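Long-range contacts in indole-3-pyruvate decarboxylase (Azospirillum brasilense, PDB 2NXW), which catalyses the thiamine diphosphate- and metal-dependent decarboxylation of indole-3-pyruvate to indole-3-acetaldehyde, a step of auxin biosynthesis: residues Ala108-Val113 and Cys230-Arg235; Gln175-Tyr180 and His319-Ala324. All coordinates share one frame; numbering follows the deposited sequence.

Contact 1: residues Ala108-Val113 and Cys230-Arg235; sequences AEKSPV and CVEVRR
R235 reaches the carbonyls of E109 and K110 by a single fold in its chain: CG stands beside the backbone N, chi2 turns at -65° and the next torsion is extended. K110 starts likewise but bends twice, at chi2 and chi3, which carries its ammonium across to E232, whose chain is extended beyond CG. The guanidinium of R235 meets the carbonyls edge-on. NE gives a hydrogen bond to K110 O at 2.7 Å, coming from above the carbonyl plane, while NH2 bonds to E109 O at 3.0 Å, the donor standing nearly in line with the C=O bond. CG2 of V231 lies over the rim of one guanidinium face. Arginine suits this place because it offers two N-H groups in one plane to successive carbonyls. Both carbonyls lie at the Schellman motif that closes helix 100-108, with K110 as its positive-phi residue. Were R235 an alanine, E109 O would probably lose this donor and the helix end would be less firmly tied to helix 231-235. Separately, K110 NZ forms a salt bridge with E232 OE2 (2.8 Å), using the anti lone pair of that oxygen. D322 is a second anionic partner of the same ammonium. The carboxylate of E109 turns elsewhere, to R80. Carbonyl oxygens at a helix C-terminus carry partial negative charge, so the cationic R235 is likely to be favoured there, while buried K110 is probably kept protonated by its two carboxylates.

Contact 2: residues Gln175-Tyr180 and His319-Ala324; sequences QSRPVY and HAFDRA. Unlike the reference sequence in segment 175-180: Q175 (reference Leu).
The guanidinium of R177 receives D322 at its edge: OD2 lies almost exactly in its plane, 3.1 Å from NH2, and water 1 also sits in that plane, bonded to NE. The carboxylate is turned 55° from the guanidinium, yet OD2 still presents its syn lone pair, and the pair forms a salt bridge with a weaker, longer branch from NH2 to OD1. Water 1 accepts from R177 NE at 2.8 Å and donates weakly to OD1, giving arginine and aspartate a second, indirect link. Over one face of the F321 ring, toward the rim, stands D322 OD1, while R177 NH2 approaches the ring obliquely, 3.7 Å from CE2. D322 is the second residue of a type I' turn, F321 to A324, the hairpin connection between strands 317-321 and 324-327, and its short side chain can meet R177 from the turn itself. OD1 is further engaged by K110, and R177 NH1 by Y107 O, so each charged group has another partner. Q175, which replaces the leucine of the reference sequence, ends helix 161-175. Its chain bends at chi2 (-72°), directing the amide to the turn, where NE2 makes a weak but nearly straight hydrogen bond to D322 O, 3.3 Å away. Beyond it, the aliphatic part of R323 packs against this amide, CG lying 3.8 Å from Q175 OE1, while R323 NH2 bonds to P202 O.

Overall arrangement
Contacts 1 and 2 lie side by side, their centres about 8 Å apart, and both tie the N-terminal cofactor-binding domain to the central domain. K110 joins them directly: its NZ lies 2.8 Å from Q175 O, and its carbonyl oxygen accepts a probable hydrogen bond from S176 OG, with K110 O and S176 OG 2.8 Å apart. E232 OE2 also accepts from the backbone N of D322, linking the two central-domain segments. Within the N-terminal domain, V113 and V179 pair by backbone hydrogen bonds on the adjacent parallel strands 113-119 and 179-184. Both contacts lie away from the cofactor and metal sites, although the side chain of E109 comes within about 11 Å of a bound thiamine diphosphate.

Contact 1: residues Ala108-Val113 and Cys230-Arg235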
ATOM      1  N   ALA A 108      12.481  10.504  13.255  1.00 11.81           N
ATOM      2  CA  ALA A 108      13.639   9.745  12.837  1.00 12.49           C
ATOM      3  C   ALA A 108      14.754   9.710  13.877  1.00 12.38           C
ATOM      4  O   ALA A 108      15.471   8.714  13.988  1.00 13.89           O
ATOM      5  CB  ALA A 108      14.181  10.320  11.521  1.00 12.58           C
ATOM      6  N   GLU A 109      14.908  10.799  14.629  1.00 11.10           N
ATOM      7  CA  GLU A 109      15.978  10.868  15.610  1.00 11.83           C
ATOM      8  C   GLU A 109      15.524  10.790  17.063  1.00 12.81           C
ATOM      9  O   GLU A 109      16.212  11.251  17.976  1.00 13.03           O
ATOM     10  CB  GLU A 109      16.856  12.097  15.313  1.00 13.89           C
ATOM     11  CG  GLU A 109      17.476  11.934  13.903  1.00 13.55           C
ATOM     12  CD  GLU A 109      18.401  13.045  13.445  1.00 16.43           C
ATOM     13  OE1 GLU A 109      18.323  14.173  13.964  1.00 17.29           O
ATOM     14  OE2 GLU A 109      19.209  12.779  12.522  1.00 15.00           O
ATOM     15  N   LYS A 110      14.357  10.181  17.247  1.00 12.19           N
ATOM     16  CA  LYS A 110      13.807   9.930  18.582  1.00 12.43           C
ATOM     17  C   LYS A 110      13.712  11.149  19.498  1.00 12.60           C
ATOM     18  O   LYS A 110      14.159  11.109  20.643  1.00 14.19           O
ATOM     19  CB  LYS A 110      14.643   8.828  19.257  1.00 13.80           C
ATOM     20  CG  LYS A 110      14.523   7.446  18.584  1.00 13.37           C
ATOM     21  CD  LYS A 110      13.353   6.626  19.117  1.00 15.35           C
ATOM     22  CE  LYS A 110      13.697   6.012  20.461  1.00 16.22           C
ATOM     23  NZ  LYS A 110      12.640   5.062  20.956  1.00 15.85           N
ATOM     24  N   SER A 111      13.103  12.219  18.996  1.00 11.71           N
ATOM     25  CA  SER A 111      12.937  13.448  19.780  1.00 13.16           C
ATOM     26  C   SER A 111      11.435  13.683  19.919  1.00 14.02           C
ATOM     27  O   SER A 111      10.720  13.813  18.917  1.00 13.78           O
ATOM     28  CB  SER A 111      13.599  14.630  19.066  1.00 12.49           C
ATOM     29  OG  SER A 111      13.490  15.799  19.857  1.00 13.71           O
ATOM     30  N   PRO A 112      10.936  13.744  21.164  1.00 13.94           N
ATOM     31  CA  PRO A 112       9.508  13.941  21.423  1.00 14.00           C
ATOM     32  C   PRO A 112       8.955  15.344  21.278  1.00 14.34           C
ATOM     33  O   PRO A 112       8.810  16.081  22.264  1.00 16.24           O
ATOM     34  CB  PRO A 112       9.349  13.394  22.837  1.00 15.08           C
ATOM     35  CG  PRO A 112      10.591  13.862  23.493  1.00 14.15           C
ATOM     36  CD  PRO A 112      11.676  13.579  22.430  1.00 14.21           C
ATOM     37  N   VAL A 113       8.647  15.708  20.041  1.00 12.95           N
ATOM     38  CA  VAL A 113       8.062  17.006  19.763  1.00 12.45           C
ATOM     39  C   VAL A 113       6.553  16.852  19.812  1.00 13.70           C
ATOM     40  O   VAL A 113       5.983  16.001  19.124  1.00 14.09           O
ATOM     41  CB  VAL A 113       8.460  17.538  18.359  1.00 12.03           C
ATOM     42  CG1 VAL A 113       7.652  18.789  18.028  1.00 14.64           C
ATOM     43  CG2 VAL A 113       9.960  17.851  18.326  1.00 15.79           C
ATOM     44  N   CYS A 230      23.869   4.330  23.106  1.00 15.44           N
ATOM     45  CA  CYS A 230      23.148   5.036  22.060  1.00 14.06           C
ATOM     46  C   CYS A 230      22.088   6.063  22.462  1.00 14.01           C
ATOM     47  O   CYS A 230      21.950   6.397  23.640  1.00 13.71           O
ATOM     48  CB  CYS A 230      22.569   3.960  21.137  1.00 14.47           C
ATOM     49  SG  CYS A 230      23.726   2.528  20.912  1.00 16.34           S
ATOM     50  N   VAL A 231      21.322   6.529  21.475  1.00 13.94           N
ATOM     51  CA  VAL A 231      20.342   7.595  21.688  1.00 14.54           C
ATOM     52  C   VAL A 231      19.353   7.444  22.841  1.00 13.77           C
ATOM     53  O   VAL A 231      19.148   8.392  23.593  1.00 13.85           O
ATOM     54  CB  VAL A 231      19.573   7.930  20.358  1.00 14.15           C
ATOM     55  CG1 VAL A 231      18.554   6.868  20.036  1.00 15.35           C
ATOM     56  CG2 VAL A 231      18.919   9.294  20.465  1.00 16.11           C
ATOM     57  N   GLU A 232      18.747   6.274  23.010  1.00 14.17           N
ATOM     58  CA  GLU A 232      17.792   6.127  24.106  1.00 14.45           C
ATOM     59  C   GLU A 232      18.405   6.335  25.493  1.00 14.14           C
ATOM     60  O   GLU A 232      17.711   6.734  26.428  1.00 14.40           O
ATOM     61  CB  GLU A 232      17.099   4.766  24.049  1.00 13.82           C
ATOM     62  CG  GLU A 232      16.149   4.599  22.868  1.00 15.77           C
ATOM     63  CD  GLU A 232      15.311   3.341  22.984  1.00 16.47           C
ATOM     64  OE1 GLU A 232      15.811   2.362  23.569  1.00 16.04           O
ATOM     65  OE2 GLU A 232      14.163   3.332  22.487  1.00 15.73           O
ATOM     66  N   VAL A 233      19.700   6.073  25.633  1.00 14.33           N
ATOM     67  CA  VAL A 233      20.357   6.264  26.922  1.00 13.93           C
ATOM     68  C   VAL A 233      20.307   7.749  27.266  1.00 14.02           C
ATOM     69  O   VAL A 233      20.052   8.124  28.411  1.00 15.19           O
ATOM     70  CB  VAL A 233      21.817   5.783  26.880  1.00 13.82           C
ATOM     71  CG1 VAL A 233      22.537   6.156  28.194  1.00 15.44           C
ATOM     72  CG2 VAL A 233      21.853   4.259  26.681  1.00 15.93           C
ATOM     73  N   ARG A 234      20.541   8.597  26.272  1.00 13.91           N
ATOM     74  CA  ARG A 234      20.480  10.034  26.515  1.00 16.73           C
ATOM     75  C   ARG A 234      19.033  10.493  26.697  1.00 16.34           C
ATOM     76  O   ARG A 234      18.714  11.213  27.644  1.00 17.32           O
ATOM     77  CB  ARG A 234      21.098  10.816  25.355  1.00 18.92           C
ATOM     78  CG  ARG A 234      21.161  12.311  25.638  1.00 22.17           C
ATOM     79  CD  ARG A 234      21.353  13.128  24.382  1.00 26.55           C
ATOM     80  NE  ARG A 234      22.513  12.704  23.610  1.00 28.79           N
ATOM     81  CZ  ARG A 234      23.769  12.774  24.035  1.00 29.12           C
ATOM     82  NH1 ARG A 234      24.041  13.254  25.239  1.00 30.71           N
ATOM     83  NH2 ARG A 234      24.752  12.367  23.246  1.00 26.16           N
ATOM     84  N   ARG A 235      18.150  10.068  25.797  1.00 15.62           N
ATOM     85  CA  ARG A 235      16.754  10.504  25.872  1.00 15.67           C
ATOM     86  C   ARG A 235      16.084  10.172  27.201  1.00 15.51           C
ATOM     87  O   ARG A 235      15.339  10.994  27.746  1.00 17.53           O
ATOM     88  CB  ARG A 235      15.943   9.892  24.728  1.00 15.84           C
ATOM     89  CG  ARG A 235      16.406  10.305  23.325  1.00 16.23           C
ATOM     90  CD  ARG A 235      16.229  11.798  23.042  1.00 16.03           C
ATOM     91  NE  ARG A 235      16.530  12.081  21.638  1.00 17.82           N
ATOM     92  CZ  ARG A 235      17.589  12.758  21.198  1.00 18.43           C
ATOM     93  NH1 ARG A 235      18.481  13.255  22.050  1.00 18.41           N
ATOM     94  NH2 ARG A 235      17.774  12.911  19.894  1.00 19.27           N
TER

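Contact 2: residues Gln175-Tyr180 and His319-Ala324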
ATOM      1  N   GLN A 175       8.126   6.373  24.187  1.00 17.20           N
ATOM      2  CA  GLN A 175       8.893   5.954  23.024  1.00 16.98           C
ATOM      3  C   GLN A 175       9.808   7.033  22.483  1.00 16.59           C
ATOM      4  O   GLN A 175      10.518   6.799  21.515  1.00 15.75           O
ATOM      5  CB  GLN A 175       7.956   5.460  21.919  1.00 20.16           C
ATOM      6  CG  GLN A 175       7.307   4.109  22.234  1.00 21.90           C
ATOM      7  CD  GLN A 175       8.280   2.934  22.153  1.00 23.52           C
ATOM      8  OE1 GLN A 175       9.481   3.073  22.417  1.00 22.75           O
ATOM      9  NE2 GLN A 175       7.757   1.760  21.803  1.00 24.24           N
ATOM     10  N   SER A 176       9.790   8.205  23.109  1.00 15.12           N
ATOM     11  CA  SER A 176      10.643   9.320  22.687  1.00 14.95           C
ATOM     12  C   SER A 176      10.469   9.650  21.202  1.00 14.89           C
ATOM     13  O   SER A 176      11.438   9.685  20.441  1.00 15.11           O
ATOM     14  CB  SER A 176      12.112   8.999  22.996  1.00 14.33           C
ATOM     15  OG  SER A 176      12.918  10.167  22.938  1.00 14.50           O
ATOM     16  N   ARG A 177       9.223   9.879  20.798  1.00 14.24           N
ATOM     17  CA  ARG A 177       8.893  10.225  19.415  1.00 14.65           C
ATOM     18  C   ARG A 177       7.827  11.312  19.456  1.00 13.47           C
ATOM     19  O   ARG A 177       7.126  11.476  20.450  1.00 13.44           O
ATOM     20  CB  ARG A 177       8.294   9.037  18.678  1.00 16.53           C
ATOM     21  CG  ARG A 177       9.072   7.745  18.741  1.00 21.14           C
ATOM     22  CD  ARG A 177       9.863   7.526  17.478  1.00 17.57           C
ATOM     23  NE  ARG A 177      10.306   6.141  17.356  1.00 18.46           N
ATOM     24  CZ  ARG A 177      11.278   5.745  16.544  1.00 17.35           C
ATOM     25  NH1 ARG A 177      11.905   6.636  15.786  1.00 18.44           N
ATOM     26  NH2 ARG A 177      11.637   4.469  16.494  1.00 15.24           N
ATOM     27  N   PRO A 178       7.671  12.058  18.364  1.00 12.05           N
ATOM     28  CA  PRO A 178       6.675  13.130  18.298  1.00 12.03           C
ATOM     29  C   PRO A 178       5.248  12.604  18.385  1.00 12.28           C
ATOM     30  O   PRO A 178       4.982  11.448  18.038  1.00 12.23           O
ATOM     31  CB  PRO A 178       6.925  13.768  16.929  1.00 13.96           C
ATOM     32  CG  PRO A 178       8.320  13.431  16.621  1.00 15.75           C
ATOM     33  CD  PRO A 178       8.507  12.039  17.152  1.00 13.17           C
ATOM     34  N   VAL A 179       4.347  13.473  18.832  1.00 11.79           N
ATOM     35  CA  VAL A 179       2.925  13.153  18.927  1.00 13.16           C
ATOM     36  C   VAL A 179       2.145  14.333  18.358  1.00 13.77           C
ATOM     37  O   VAL A 179       2.681  15.443  18.207  1.00 13.71           O
ATOM     38  CB  VAL A 179       2.483  12.870  20.381  1.00 12.06           C
ATOM     39  CG1 VAL A 179       3.099  11.567  20.860  1.00 13.22           C
ATOM     40  CG2 VAL A 179       2.879  14.033  21.298  1.00 14.23           C
ATOM     41  N   TYR A 180       0.871  14.096  18.055  1.00 13.60           N
ATOM     42  CA  TYR A 180       0.014  15.094  17.440  1.00 13.15           C
ATOM     43  C   TYR A 180      -1.290  15.357  18.195  1.00 14.09           C
ATOM     44  O   TYR A 180      -2.033  14.425  18.502  1.00 15.52           O
ATOM     45  CB  TYR A 180      -0.311  14.621  16.015  1.00 14.25           C
ATOM     46  CG  TYR A 180      -1.232  15.528  15.233  1.00 13.84           C
ATOM     47  CD1 TYR A 180      -0.807  16.781  14.814  1.00 15.33           C
ATOM     48  CD2 TYR A 180      -2.531  15.120  14.895  1.00 14.98           C
ATOM     49  CE1 TYR A 180      -1.636  17.612  14.080  1.00 16.40           C
ATOM     50  CE2 TYR A 180      -3.370  15.946  14.160  1.00 15.81           C
ATOM     51  CZ  TYR A 180      -2.920  17.192  13.757  1.00 16.50           C
ATOM     52  OH  TYR A 180      -3.761  18.021  13.051  1.00 17.77           O
ATOM     53  N   HIS A 319      19.925  -6.024  20.202  1.00 17.31           N
ATOM     54  CA  HIS A 319      19.349  -4.710  19.938  1.00 17.48           C
ATOM     55  C   HIS A 319      18.243  -4.348  20.926  1.00 16.88           C
ATOM     56  O   HIS A 319      17.137  -4.883  20.852  1.00 18.64           O
ATOM     57  CB  HIS A 319      18.832  -4.703  18.495  1.00 18.84           C
ATOM     58  CG  HIS A 319      18.264  -3.394  18.034  1.00 20.01           C
ATOM     59  ND1 HIS A 319      18.795  -2.173  18.388  1.00 21.08           N
ATOM     60  CD2 HIS A 319      17.257  -3.129  17.168  1.00 18.44           C
ATOM     61  CE1 HIS A 319      18.142  -1.213  17.755  1.00 17.02           C
ATOM     62  NE2 HIS A 319      17.206  -1.766  17.008  1.00 22.42           N
ATOM     63  N   ALA A 320      18.551  -3.447  21.858  1.00 15.85           N
ATOM     64  CA  ALA A 320      17.573  -2.997  22.845  1.00 16.72           C
ATOM     65  C   ALA A 320      17.105  -1.634  22.351  1.00 17.26           C
ATOM     66  O   ALA A 320      17.888  -0.683  22.319  1.00 18.29           O
ATOM     67  CB  ALA A 320      18.222  -2.888  24.230  1.00 17.94           C
ATOM     68  N   PHE A 321      15.833  -1.538  21.979  1.00 17.14           N
ATOM     69  CA  PHE A 321      15.302  -0.299  21.411  1.00 16.73           C
ATOM     70  C   PHE A 321      13.781  -0.359  21.339  1.00 17.10           C
ATOM     71  O   PHE A 321      13.216  -1.439  21.225  1.00 16.07           O
ATOM     72  CB  PHE A 321      15.871  -0.162  19.996  1.00 15.36           C
ATOM     73  CG  PHE A 321      15.541   1.128  19.308  1.00 16.09           C
ATOM     74  CD1 PHE A 321      16.106   2.326  19.728  1.00 15.60           C
ATOM     75  CD2 PHE A 321      14.702   1.132  18.200  1.00 15.24           C
ATOM     76  CE1 PHE A 321      15.848   3.513  19.049  1.00 14.72           C
ATOM     77  CE2 PHE A 321      14.434   2.313  17.506  1.00 16.07           C
ATOM     78  CZ  PHE A 321      15.009   3.505  17.932  1.00 13.74           C
ATOM     79  N   ASP A 322      13.127   0.799  21.391  1.00 16.57           N
ATOM     80  CA  ASP A 322      11.668   0.872  21.296  1.00 17.93           C
ATOM     81  C   ASP A 322      10.933  -0.071  22.249  1.00 17.99           C
ATOM     82  O   ASP A 322       9.930  -0.683  21.881  1.00 19.14           O
ATOM     83  CB  ASP A 322      11.205   0.597  19.852  1.00 17.99           C
ATOM     84  CG  ASP A 322      11.216   1.844  18.974  1.00 19.66           C
ATOM     85  OD1 ASP A 322      11.355   2.961  19.511  1.00 20.56           O
ATOM     86  OD2 ASP A 322      11.065   1.693  17.741  1.00 21.43           O
ATOM     87  N   ARG A 323      11.440  -0.168  23.474  1.00 17.22           N
ATOM     88  CA  ARG A 323      10.858  -1.009  24.521  1.00 18.48           C
ATOM     89  C   ARG A 323      10.828  -2.500  24.199  1.00 18.70           C
ATOM     90  O   ARG A 323       9.923  -3.214  24.631  1.00 18.46           O
ATOM     91  CB  ARG A 323       9.446  -0.520  24.882  1.00 18.21           C
ATOM     92  CG  ARG A 323       9.420   0.889  25.475  1.00 18.36           C
ATOM     93  CD  ARG A 323       8.006   1.331  25.854  1.00 20.64           C
ATOM     94  NE  ARG A 323       7.464   0.584  26.990  1.00 22.03           N
ATOM     95  CZ  ARG A 323       7.722   0.838  28.270  1.00 24.70           C
ATOM     96  NH1 ARG A 323       8.525   1.838  28.616  1.00 26.40           N
ATOM     97  NH2 ARG A 323       7.170   0.081  29.214  1.00 25.62           N
ATOM     98  N   ALA A 324      11.819  -2.964  23.448  1.00 18.50           N
ATOM     99  CA  ALA A 324      11.940  -4.376  23.103  1.00 17.80           C
ATOM    100  C   ALA A 324      13.417  -4.720  23.035  1.00 18.48           C
ATOM    101  O   ALA A 324      14.270  -3.833  23.026  1.00 17.01           O
ATOM    102  CB  ALA A 324      11.268  -4.668  21.754  1.00 19.70           C
TER
HETATM  103  O   HOH W   1       8.854   4.270  18.878  1.00 22.29           O